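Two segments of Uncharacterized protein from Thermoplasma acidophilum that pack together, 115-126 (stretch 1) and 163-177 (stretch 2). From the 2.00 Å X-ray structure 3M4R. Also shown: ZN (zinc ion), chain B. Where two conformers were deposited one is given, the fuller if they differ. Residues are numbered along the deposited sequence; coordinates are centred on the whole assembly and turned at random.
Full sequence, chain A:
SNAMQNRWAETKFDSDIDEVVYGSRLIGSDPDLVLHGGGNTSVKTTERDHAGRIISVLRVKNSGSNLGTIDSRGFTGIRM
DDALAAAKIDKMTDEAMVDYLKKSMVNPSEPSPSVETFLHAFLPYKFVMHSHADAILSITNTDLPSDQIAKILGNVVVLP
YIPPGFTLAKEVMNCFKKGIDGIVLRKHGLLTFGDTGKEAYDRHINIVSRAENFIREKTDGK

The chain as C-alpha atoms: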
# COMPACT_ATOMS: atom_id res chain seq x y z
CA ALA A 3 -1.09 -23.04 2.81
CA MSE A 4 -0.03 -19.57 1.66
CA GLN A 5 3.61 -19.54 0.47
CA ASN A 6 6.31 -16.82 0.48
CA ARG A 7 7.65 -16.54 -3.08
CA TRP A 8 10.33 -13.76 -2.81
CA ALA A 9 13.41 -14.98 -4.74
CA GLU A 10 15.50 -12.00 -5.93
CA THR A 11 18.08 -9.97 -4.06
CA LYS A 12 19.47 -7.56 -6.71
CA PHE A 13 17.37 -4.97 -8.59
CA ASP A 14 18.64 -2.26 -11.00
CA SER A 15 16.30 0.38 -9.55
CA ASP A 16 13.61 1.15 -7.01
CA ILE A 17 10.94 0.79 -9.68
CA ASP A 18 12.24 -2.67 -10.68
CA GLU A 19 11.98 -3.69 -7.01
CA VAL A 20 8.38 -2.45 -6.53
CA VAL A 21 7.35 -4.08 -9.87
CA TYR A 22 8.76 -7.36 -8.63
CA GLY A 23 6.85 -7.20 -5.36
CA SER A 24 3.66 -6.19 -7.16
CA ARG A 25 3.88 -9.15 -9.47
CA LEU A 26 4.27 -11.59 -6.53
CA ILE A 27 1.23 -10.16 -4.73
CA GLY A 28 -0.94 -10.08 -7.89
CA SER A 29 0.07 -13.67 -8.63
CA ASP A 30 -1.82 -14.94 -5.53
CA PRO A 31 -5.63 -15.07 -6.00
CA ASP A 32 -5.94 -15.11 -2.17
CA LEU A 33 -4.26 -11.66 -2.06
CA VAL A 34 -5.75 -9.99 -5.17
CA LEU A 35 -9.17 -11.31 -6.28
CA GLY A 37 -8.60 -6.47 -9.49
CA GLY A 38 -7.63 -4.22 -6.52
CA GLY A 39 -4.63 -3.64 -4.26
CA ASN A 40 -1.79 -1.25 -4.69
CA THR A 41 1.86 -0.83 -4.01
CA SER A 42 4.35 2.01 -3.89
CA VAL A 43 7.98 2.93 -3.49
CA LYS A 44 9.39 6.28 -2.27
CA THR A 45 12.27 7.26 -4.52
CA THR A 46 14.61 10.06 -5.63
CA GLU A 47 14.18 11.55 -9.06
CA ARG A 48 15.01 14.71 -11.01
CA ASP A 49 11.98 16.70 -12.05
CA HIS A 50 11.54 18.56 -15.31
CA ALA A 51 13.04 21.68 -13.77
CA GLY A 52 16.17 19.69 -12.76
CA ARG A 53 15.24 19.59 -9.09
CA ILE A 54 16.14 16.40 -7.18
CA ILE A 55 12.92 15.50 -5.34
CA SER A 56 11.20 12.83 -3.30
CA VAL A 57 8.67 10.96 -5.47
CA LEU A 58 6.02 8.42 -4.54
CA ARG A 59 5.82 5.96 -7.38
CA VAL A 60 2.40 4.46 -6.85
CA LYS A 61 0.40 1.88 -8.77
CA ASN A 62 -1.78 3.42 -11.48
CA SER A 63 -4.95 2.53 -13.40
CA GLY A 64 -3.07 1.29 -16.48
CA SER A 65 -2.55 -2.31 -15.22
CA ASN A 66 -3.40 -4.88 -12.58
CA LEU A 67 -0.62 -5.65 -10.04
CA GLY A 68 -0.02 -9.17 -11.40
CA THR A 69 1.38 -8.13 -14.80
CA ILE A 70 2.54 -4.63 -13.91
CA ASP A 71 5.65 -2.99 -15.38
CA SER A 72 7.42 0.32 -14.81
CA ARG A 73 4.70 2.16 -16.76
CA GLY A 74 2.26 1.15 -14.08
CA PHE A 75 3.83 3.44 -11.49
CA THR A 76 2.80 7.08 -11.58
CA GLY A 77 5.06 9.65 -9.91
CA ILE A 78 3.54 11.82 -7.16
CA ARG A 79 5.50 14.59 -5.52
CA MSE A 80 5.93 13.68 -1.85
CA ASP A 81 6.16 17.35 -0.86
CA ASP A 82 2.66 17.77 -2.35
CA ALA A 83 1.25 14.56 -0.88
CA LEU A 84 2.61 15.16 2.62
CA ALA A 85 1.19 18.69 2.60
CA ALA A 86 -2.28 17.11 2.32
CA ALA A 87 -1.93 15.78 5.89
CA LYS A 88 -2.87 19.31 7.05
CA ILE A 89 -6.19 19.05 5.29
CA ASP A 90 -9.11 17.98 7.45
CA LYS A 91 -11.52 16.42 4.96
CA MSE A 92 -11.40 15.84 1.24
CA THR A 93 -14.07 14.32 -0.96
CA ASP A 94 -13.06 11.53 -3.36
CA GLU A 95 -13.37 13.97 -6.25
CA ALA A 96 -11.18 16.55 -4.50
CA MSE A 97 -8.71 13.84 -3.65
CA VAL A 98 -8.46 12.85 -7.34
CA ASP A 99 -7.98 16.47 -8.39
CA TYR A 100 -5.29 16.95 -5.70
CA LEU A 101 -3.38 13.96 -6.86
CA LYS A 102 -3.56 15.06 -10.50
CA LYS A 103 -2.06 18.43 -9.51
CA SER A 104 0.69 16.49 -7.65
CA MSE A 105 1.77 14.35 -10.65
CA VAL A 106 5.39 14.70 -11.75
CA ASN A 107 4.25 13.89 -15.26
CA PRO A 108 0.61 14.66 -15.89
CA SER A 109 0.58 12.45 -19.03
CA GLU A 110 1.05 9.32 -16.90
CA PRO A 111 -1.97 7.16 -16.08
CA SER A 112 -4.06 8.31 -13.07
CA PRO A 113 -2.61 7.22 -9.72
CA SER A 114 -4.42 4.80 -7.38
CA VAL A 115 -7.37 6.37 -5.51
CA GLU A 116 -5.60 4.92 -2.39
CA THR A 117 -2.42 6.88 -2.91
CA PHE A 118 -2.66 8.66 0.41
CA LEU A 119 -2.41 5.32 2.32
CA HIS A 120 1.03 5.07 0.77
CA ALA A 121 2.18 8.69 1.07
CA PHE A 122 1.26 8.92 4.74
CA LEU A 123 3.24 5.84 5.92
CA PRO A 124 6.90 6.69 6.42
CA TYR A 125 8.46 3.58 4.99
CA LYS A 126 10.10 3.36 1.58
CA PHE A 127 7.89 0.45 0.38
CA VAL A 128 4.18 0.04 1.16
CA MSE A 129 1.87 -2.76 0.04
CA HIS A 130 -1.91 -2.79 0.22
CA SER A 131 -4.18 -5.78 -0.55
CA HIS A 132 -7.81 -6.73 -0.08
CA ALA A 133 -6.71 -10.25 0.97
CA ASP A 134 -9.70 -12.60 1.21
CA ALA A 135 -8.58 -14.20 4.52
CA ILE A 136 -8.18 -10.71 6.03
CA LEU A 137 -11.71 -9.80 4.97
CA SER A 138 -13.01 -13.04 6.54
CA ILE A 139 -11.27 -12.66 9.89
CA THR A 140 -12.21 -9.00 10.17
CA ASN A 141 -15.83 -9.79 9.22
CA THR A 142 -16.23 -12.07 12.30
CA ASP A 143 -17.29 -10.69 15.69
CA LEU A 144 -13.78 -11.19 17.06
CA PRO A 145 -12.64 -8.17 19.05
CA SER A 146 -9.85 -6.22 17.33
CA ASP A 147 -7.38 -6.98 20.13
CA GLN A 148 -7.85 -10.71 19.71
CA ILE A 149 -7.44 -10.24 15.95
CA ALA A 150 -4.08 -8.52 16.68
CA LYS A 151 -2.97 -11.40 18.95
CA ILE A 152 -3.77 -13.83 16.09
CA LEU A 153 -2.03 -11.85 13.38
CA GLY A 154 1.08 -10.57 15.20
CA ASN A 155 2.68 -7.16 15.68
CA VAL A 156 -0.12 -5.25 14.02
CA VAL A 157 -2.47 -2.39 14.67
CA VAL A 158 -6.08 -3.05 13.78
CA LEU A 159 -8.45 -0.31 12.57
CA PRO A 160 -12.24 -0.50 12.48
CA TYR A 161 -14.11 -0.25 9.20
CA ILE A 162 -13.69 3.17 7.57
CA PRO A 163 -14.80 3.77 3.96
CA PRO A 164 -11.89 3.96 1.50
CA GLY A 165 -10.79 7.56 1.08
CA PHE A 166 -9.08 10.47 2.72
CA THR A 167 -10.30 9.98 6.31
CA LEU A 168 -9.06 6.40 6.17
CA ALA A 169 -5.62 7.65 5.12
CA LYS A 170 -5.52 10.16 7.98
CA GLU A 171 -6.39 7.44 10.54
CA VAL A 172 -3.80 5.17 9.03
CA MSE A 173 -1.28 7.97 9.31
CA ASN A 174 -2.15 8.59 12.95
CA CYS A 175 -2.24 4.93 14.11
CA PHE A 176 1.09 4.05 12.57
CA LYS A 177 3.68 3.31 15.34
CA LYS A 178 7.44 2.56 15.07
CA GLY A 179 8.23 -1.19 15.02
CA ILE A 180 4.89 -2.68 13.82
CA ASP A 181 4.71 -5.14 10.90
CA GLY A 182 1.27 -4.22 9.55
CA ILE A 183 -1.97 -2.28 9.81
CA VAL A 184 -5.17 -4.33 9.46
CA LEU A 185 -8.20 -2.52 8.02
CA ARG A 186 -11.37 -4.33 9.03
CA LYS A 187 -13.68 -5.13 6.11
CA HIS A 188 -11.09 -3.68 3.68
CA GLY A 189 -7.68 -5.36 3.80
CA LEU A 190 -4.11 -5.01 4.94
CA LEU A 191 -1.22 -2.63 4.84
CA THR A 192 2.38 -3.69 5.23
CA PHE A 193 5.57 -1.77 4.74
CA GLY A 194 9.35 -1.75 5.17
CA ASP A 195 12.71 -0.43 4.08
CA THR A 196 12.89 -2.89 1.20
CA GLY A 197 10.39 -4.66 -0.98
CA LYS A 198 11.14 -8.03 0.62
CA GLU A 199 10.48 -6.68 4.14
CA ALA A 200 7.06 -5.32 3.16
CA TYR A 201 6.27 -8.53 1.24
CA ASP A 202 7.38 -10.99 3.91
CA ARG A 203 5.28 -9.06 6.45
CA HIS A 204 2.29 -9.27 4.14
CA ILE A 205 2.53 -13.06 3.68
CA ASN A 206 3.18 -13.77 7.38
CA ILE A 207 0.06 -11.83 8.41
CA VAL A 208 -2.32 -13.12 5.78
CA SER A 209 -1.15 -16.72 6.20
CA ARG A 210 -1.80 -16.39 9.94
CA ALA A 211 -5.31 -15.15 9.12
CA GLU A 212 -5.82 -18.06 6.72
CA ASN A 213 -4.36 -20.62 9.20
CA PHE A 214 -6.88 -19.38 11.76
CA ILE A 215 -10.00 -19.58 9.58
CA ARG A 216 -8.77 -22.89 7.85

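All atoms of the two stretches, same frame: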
# COMPACT_ATOMS: atom_id res chain seq x y z
N VAL A 115 -6.52 5.62 -6.47
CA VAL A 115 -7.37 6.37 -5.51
C VAL A 115 -6.96 6.16 -4.02
O VAL A 115 -7.34 6.96 -3.14
CB VAL A 115 -8.91 6.12 -5.73
CG1 VAL A 115 -9.32 6.53 -7.14
CG2 VAL A 115 -9.33 4.64 -5.46
N GLU A 116 -6.11 5.16 -3.75
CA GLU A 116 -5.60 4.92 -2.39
C GLU A 116 -4.22 5.45 -2.15
O GLU A 116 -3.57 5.04 -1.17
CB GLU A 116 -5.63 3.39 -2.09
CG GLU A 116 -7.01 2.86 -2.40
CD GLU A 116 -7.38 1.59 -1.66
OE1 GLU A 116 -7.20 0.50 -2.29
OE2 GLU A 116 -7.90 1.70 -0.50
N THR A 117 -3.78 6.40 -2.98
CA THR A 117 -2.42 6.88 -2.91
C THR A 117 -2.05 7.43 -1.56
O THR A 117 -0.89 7.30 -1.13
CB THR A 117 -2.14 7.95 -4.03
OG1 THR A 117 -2.16 7.30 -5.31
CG2 THR A 117 -0.80 8.60 -3.81
N PHE A 118 -2.99 8.08 -0.89
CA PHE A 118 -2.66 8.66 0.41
C PHE A 118 -2.36 7.63 1.50
O PHE A 118 -1.61 7.94 2.42
CB PHE A 118 -3.70 9.62 0.89
CG PHE A 118 -3.69 10.93 0.12
CD1 PHE A 118 -2.65 11.81 0.28
CD2 PHE A 118 -4.66 11.22 -0.80
CE1 PHE A 118 -2.61 13.01 -0.43
CE2 PHE A 118 -4.64 12.44 -1.51
CZ PHE A 118 -3.60 13.32 -1.32
N LEU A 119 -2.84 6.39 1.36
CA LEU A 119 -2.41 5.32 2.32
C LEU A 119 -0.90 5.15 2.27
O LEU A 119 -0.20 4.89 3.30
CB LEU A 119 -3.06 3.97 2.04
CG LEU A 119 -4.58 3.85 2.05
CD1 LEU A 119 -5.06 2.41 1.69
CD2 LEU A 119 -5.15 4.31 3.40
N HIS A 120 -0.39 5.28 1.06
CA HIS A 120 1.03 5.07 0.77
C HIS A 120 1.89 6.27 1.21
O HIS A 120 2.99 6.13 1.83
CB HIS A 120 1.16 4.81 -0.71
CG HIS A 120 0.52 3.51 -1.12
ND1 HIS A 120 1.25 2.34 -1.23
CD2 HIS A 120 -0.76 3.19 -1.42
CE1 HIS A 120 0.43 1.35 -1.58
NE2 HIS A 120 -0.80 1.84 -1.71
N ALA A 121 1.41 7.44 0.83
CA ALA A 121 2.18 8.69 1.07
C ALA A 121 2.36 8.93 2.55
O ALA A 121 3.41 9.39 2.97
CB ALA A 121 1.48 9.94 0.40
N PHE A 122 1.33 8.60 3.32
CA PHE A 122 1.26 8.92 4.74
C PHE A 122 1.91 7.86 5.66
O PHE A 122 1.92 8.06 6.85
CB PHE A 122 -0.17 9.09 5.20
CG PHE A 122 -0.86 10.33 4.68
CD1 PHE A 122 -0.17 11.38 4.12
CD2 PHE A 122 -2.23 10.44 4.83
CE1 PHE A 122 -0.85 12.51 3.69
CE2 PHE A 122 -2.92 11.56 4.42
CZ PHE A 122 -2.24 12.59 3.84
N LEU A 123 2.48 6.80 5.11
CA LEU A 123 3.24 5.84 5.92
C LEU A 123 4.72 6.02 5.61
O LEU A 123 5.14 5.96 4.43
CB LEU A 123 2.80 4.43 5.58
CG LEU A 123 1.44 4.03 6.16
CD1 LEU A 123 0.98 2.66 5.57
CD2 LEU A 123 1.53 3.99 7.66
N PRO A 124 5.54 6.26 6.66
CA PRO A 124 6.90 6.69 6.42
C PRO A 124 7.87 5.53 6.32
O PRO A 124 8.84 5.44 7.13
CB PRO A 124 7.21 7.52 7.68
CG PRO A 124 6.48 6.81 8.74
CD PRO A 124 5.17 6.43 8.07
N TYR A 125 7.58 4.64 5.38
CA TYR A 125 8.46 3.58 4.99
C TYR A 125 8.62 3.65 3.48
O TYR A 125 7.71 4.08 2.73
CB TYR A 125 7.88 2.21 5.39
CG TYR A 125 8.36 1.60 6.72
CD1 TYR A 125 9.67 1.15 6.86
CD2 TYR A 125 7.49 1.42 7.80
CE1 TYR A 125 10.15 0.58 8.07
CE2 TYR A 125 7.91 0.81 9.01
CZ TYR A 125 9.26 0.40 9.15
OH TYR A 125 9.74 -0.19 10.32
N LYS A 126 9.80 3.27 3.00
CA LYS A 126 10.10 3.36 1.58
C LYS A 126 9.08 2.56 0.74
O LYS A 126 8.58 3.07 -0.28
CB LYS A 126 11.53 2.92 1.30
CG LYS A 126 12.03 3.14 -0.09
CD LYS A 126 13.50 2.84 -0.18
CE LYS A 126 13.97 2.86 -1.65
NZ LYS A 126 14.10 4.25 -2.20
N PRO A 163 -14.69 3.79 5.41
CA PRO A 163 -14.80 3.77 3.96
C PRO A 163 -13.48 4.19 3.30
O PRO A 163 -12.84 5.09 3.80
CB PRO A 163 -15.83 4.86 3.67
CG PRO A 163 -16.65 4.91 4.82
CD PRO A 163 -15.74 4.62 6.01
N PRO A 164 -13.12 3.55 2.19
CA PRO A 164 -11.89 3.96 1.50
C PRO A 164 -11.95 5.41 1.11
O PRO A 164 -12.96 5.85 0.62
CB PRO A 164 -11.85 3.04 0.28
CG PRO A 164 -12.55 1.79 0.78
CD PRO A 164 -13.70 2.35 1.56
N GLY A 165 -10.87 6.15 1.40
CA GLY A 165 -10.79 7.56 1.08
C GLY A 165 -9.84 8.29 1.99
O GLY A 165 -8.96 7.70 2.63
N PHE A 166 -10.01 9.59 2.05
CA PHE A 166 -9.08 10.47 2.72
C PHE A 166 -9.08 10.35 4.25
O PHE A 166 -8.01 10.28 4.89
CB PHE A 166 -9.31 11.93 2.26
CG PHE A 166 -8.21 12.86 2.67
CD1 PHE A 166 -6.99 12.80 2.06
CD2 PHE A 166 -8.38 13.74 3.72
CE1 PHE A 166 -5.96 13.65 2.48
CE2 PHE A 166 -7.36 14.57 4.13
CZ PHE A 166 -6.16 14.52 3.51
N THR A 167 -10.25 10.26 4.85
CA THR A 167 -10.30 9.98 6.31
C THR A 167 -9.59 8.69 6.71
O THR A 167 -8.86 8.66 7.72
CB THR A 167 -11.73 10.05 6.85
OG1 THR A 167 -12.27 11.32 6.47
CG2 THR A 167 -11.75 9.98 8.40
N LEU A 168 -9.72 7.64 5.89
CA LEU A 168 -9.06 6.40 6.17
C LEU A 168 -7.56 6.67 6.21
O LEU A 168 -6.90 6.28 7.17
CB LEU A 168 -9.42 5.33 5.12
CG LEU A 168 -8.56 4.07 5.18
CD1 LEU A 168 -8.76 3.40 6.55
CD2 LEU A 168 -8.88 3.08 4.01
N ALA A 169 -7.03 7.40 5.20
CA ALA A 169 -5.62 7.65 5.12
C ALA A 169 -5.11 8.43 6.30
O ALA A 169 -4.03 8.12 6.80
CB ALA A 169 -5.21 8.34 3.75
N LYS A 170 -5.86 9.41 6.76
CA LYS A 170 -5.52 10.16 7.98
C LYS A 170 -5.46 9.31 9.27
O LYS A 170 -4.58 9.47 10.12
CB LYS A 170 -6.60 11.23 8.17
CG LYS A 170 -6.63 12.22 6.99
CD LYS A 170 -6.34 13.62 7.40
CE LYS A 170 -4.98 13.81 8.06
NZ LYS A 170 -5.09 15.11 8.76
N GLU A 171 -6.39 8.39 9.40
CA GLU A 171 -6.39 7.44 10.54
C GLU A 171 -5.23 6.48 10.47
O GLU A 171 -4.62 6.15 11.49
CB GLU A 171 -7.65 6.62 10.51
CG GLU A 171 -8.83 7.36 11.01
CD GLU A 171 -8.71 7.69 12.49
OE1 GLU A 171 -8.52 6.78 13.33
OE2 GLU A 171 -8.80 8.89 12.80
N VAL A 172 -4.94 6.02 9.25
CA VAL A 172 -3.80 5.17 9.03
C VAL A 172 -2.54 5.92 9.44
O VAL A 172 -1.71 5.40 10.20
CB VAL A 172 -3.75 4.70 7.58
CG1 VAL A 172 -2.42 4.17 7.25
CG2 VAL A 172 -4.86 3.71 7.31
N MSE A 173 -2.41 7.15 8.96
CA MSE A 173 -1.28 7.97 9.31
C MSE A 173 -1.12 8.05 10.82
O MSE A 173 -0.03 7.88 11.33
CB MSE A 173 -1.47 9.40 8.77
CG MSE A 173 -0.27 10.28 8.98
SE MSE A 173 -0.54 12.04 8.15
CE MSE A 173 -1.51 12.89 9.57
N ASN A 174 -2.21 8.35 11.52
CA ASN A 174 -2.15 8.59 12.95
C ASN A 174 -1.98 7.32 13.81
O ASN A 174 -1.45 7.41 14.90
CB ASN A 174 -3.39 9.35 13.42
CG ASN A 174 -3.49 10.77 12.81
OD1 ASN A 174 -2.47 11.45 12.54
ND2 ASN A 174 -4.73 11.21 12.60
N CYS A 175 -2.36 6.15 13.30
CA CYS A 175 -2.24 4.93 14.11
C CYS A 175 -0.90 4.25 13.87
O CYS A 175 -0.50 3.41 14.64
CB CYS A 175 -3.39 3.98 13.84
SG CYS A 175 -4.97 4.70 14.29
N PHE A 176 -0.20 4.64 12.81
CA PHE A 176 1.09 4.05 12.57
C PHE A 176 1.99 4.26 13.81
O PHE A 176 2.03 5.34 14.35
CB PHE A 176 1.75 4.65 11.32
CG PHE A 176 3.11 4.10 11.09
CD1 PHE A 176 3.27 2.85 10.51
CD2 PHE A 176 4.24 4.78 11.54
CE1 PHE A 176 4.53 2.30 10.31
CE2 PHE A 176 5.53 4.23 11.37
CZ PHE A 176 5.67 2.99 10.75
N LYS A 177 2.65 3.20 14.27
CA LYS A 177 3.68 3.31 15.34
C LYS A 177 4.98 2.60 14.91
O LYS A 177 4.95 1.55 14.25
CB LYS A 177 3.19 2.72 16.66
CG LYS A 177 2.09 3.53 17.37
ZN ZN B . -8.09 -0.61 -0.52
O HOH W 1 -9.88 -0.11 -1.31

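Two helical segments, distant in sequence, lie side by side here and pack through apolar side chains. The helix of stretch 1 (117-121) and that of stretch 2 (166-175) run nearly parallel, at 17°, with axes 8.5 Å apart at their closest. Together the stretches bury 690 Å² of surface. No hydrogen bond crosses between them. The backbone groups of the longer helix are largely engaged within it, as in Met173 N to Ala169 O at 2.9 Å. The contact is made by apolar side chains, aromatic and aliphatic.

Phe122 covers the most surface. It sits just past the short helix, with its CA-to-CB bond directed toward stretch 2 and chi1 in the m rotamer. Its ring enters a pocket made by Phe166, Ala169, Lys170 and Met173. The selenium of Met173, a selenomethionine, lies over one ring face, with SE 4.0 Å from the centroid of the Phe122 ring and 17° off the ring normal. This is a sulfur-aromatic type of contact, and the long, unbranched side chain of Met173 reaches it with chi1 and chi2 both t. The ring edge of Phe122 meets the backbone of the helix: Phe122 CD2 is 3.5 Å from Ala169 O. Ala169 CB is also close, 3.8 Å from Phe122 CD2. Phe166 adds to the edge contacts, with its CE1 4.1 Å from Phe122 CZ.

Phe176 covers the next largest area. It is the first residue beyond the longer helix to leave helical angles, and its CA-to-CB bond points toward stretch 1. Three consecutive residues gather round its ring. Pro124 CD stands over one face, 4.1 Å from the centroid of the Phe176 ring, in a CH-pi contact. Leu123 CD2 approaches Phe176 CD1 to 3.5 Å. The Tyr125 and Phe176 rings meet rim to rim, with planes at 84° and Tyr125 CE2 3.6 Å from Phe176 CZ. The compact proline ring can lay its CD against the aromatic face.

Leu119 fills the middle of the contact. Its CA-to-CB bond points sideways, but the end of the side chain comes nearer to stretch 2. Leu119 CD2 touches three residues of the facing helix: it is 3.9 Å from Leu168 CG, 3.8 Å from Ala169 CA and 4.0 Å from Val172 CG2. Here the helices come close, with the CA atoms of Leu119 and Ala169 4.9 Å apart. The small side chain of Ala169 fits this narrow gap. Its CB is also 3.5 Å from Phe118 CB.

Phe118 and Phe166 pack edge to face. The edge of Phe166 is directed at the face of Phe118, with centroids 5.3 Å apart and planes at 90°.

Near the start of the longer helix, Gly165 takes the N-cap position. Its phi/psi of 154/-160 would jam a CB against the preceding carbonyl, which calls for glycine. Glu116 lies nearby and binds the zinc ion through both carboxylate oxygens, with OE1 and OE2 each 2.3 Å from ZN.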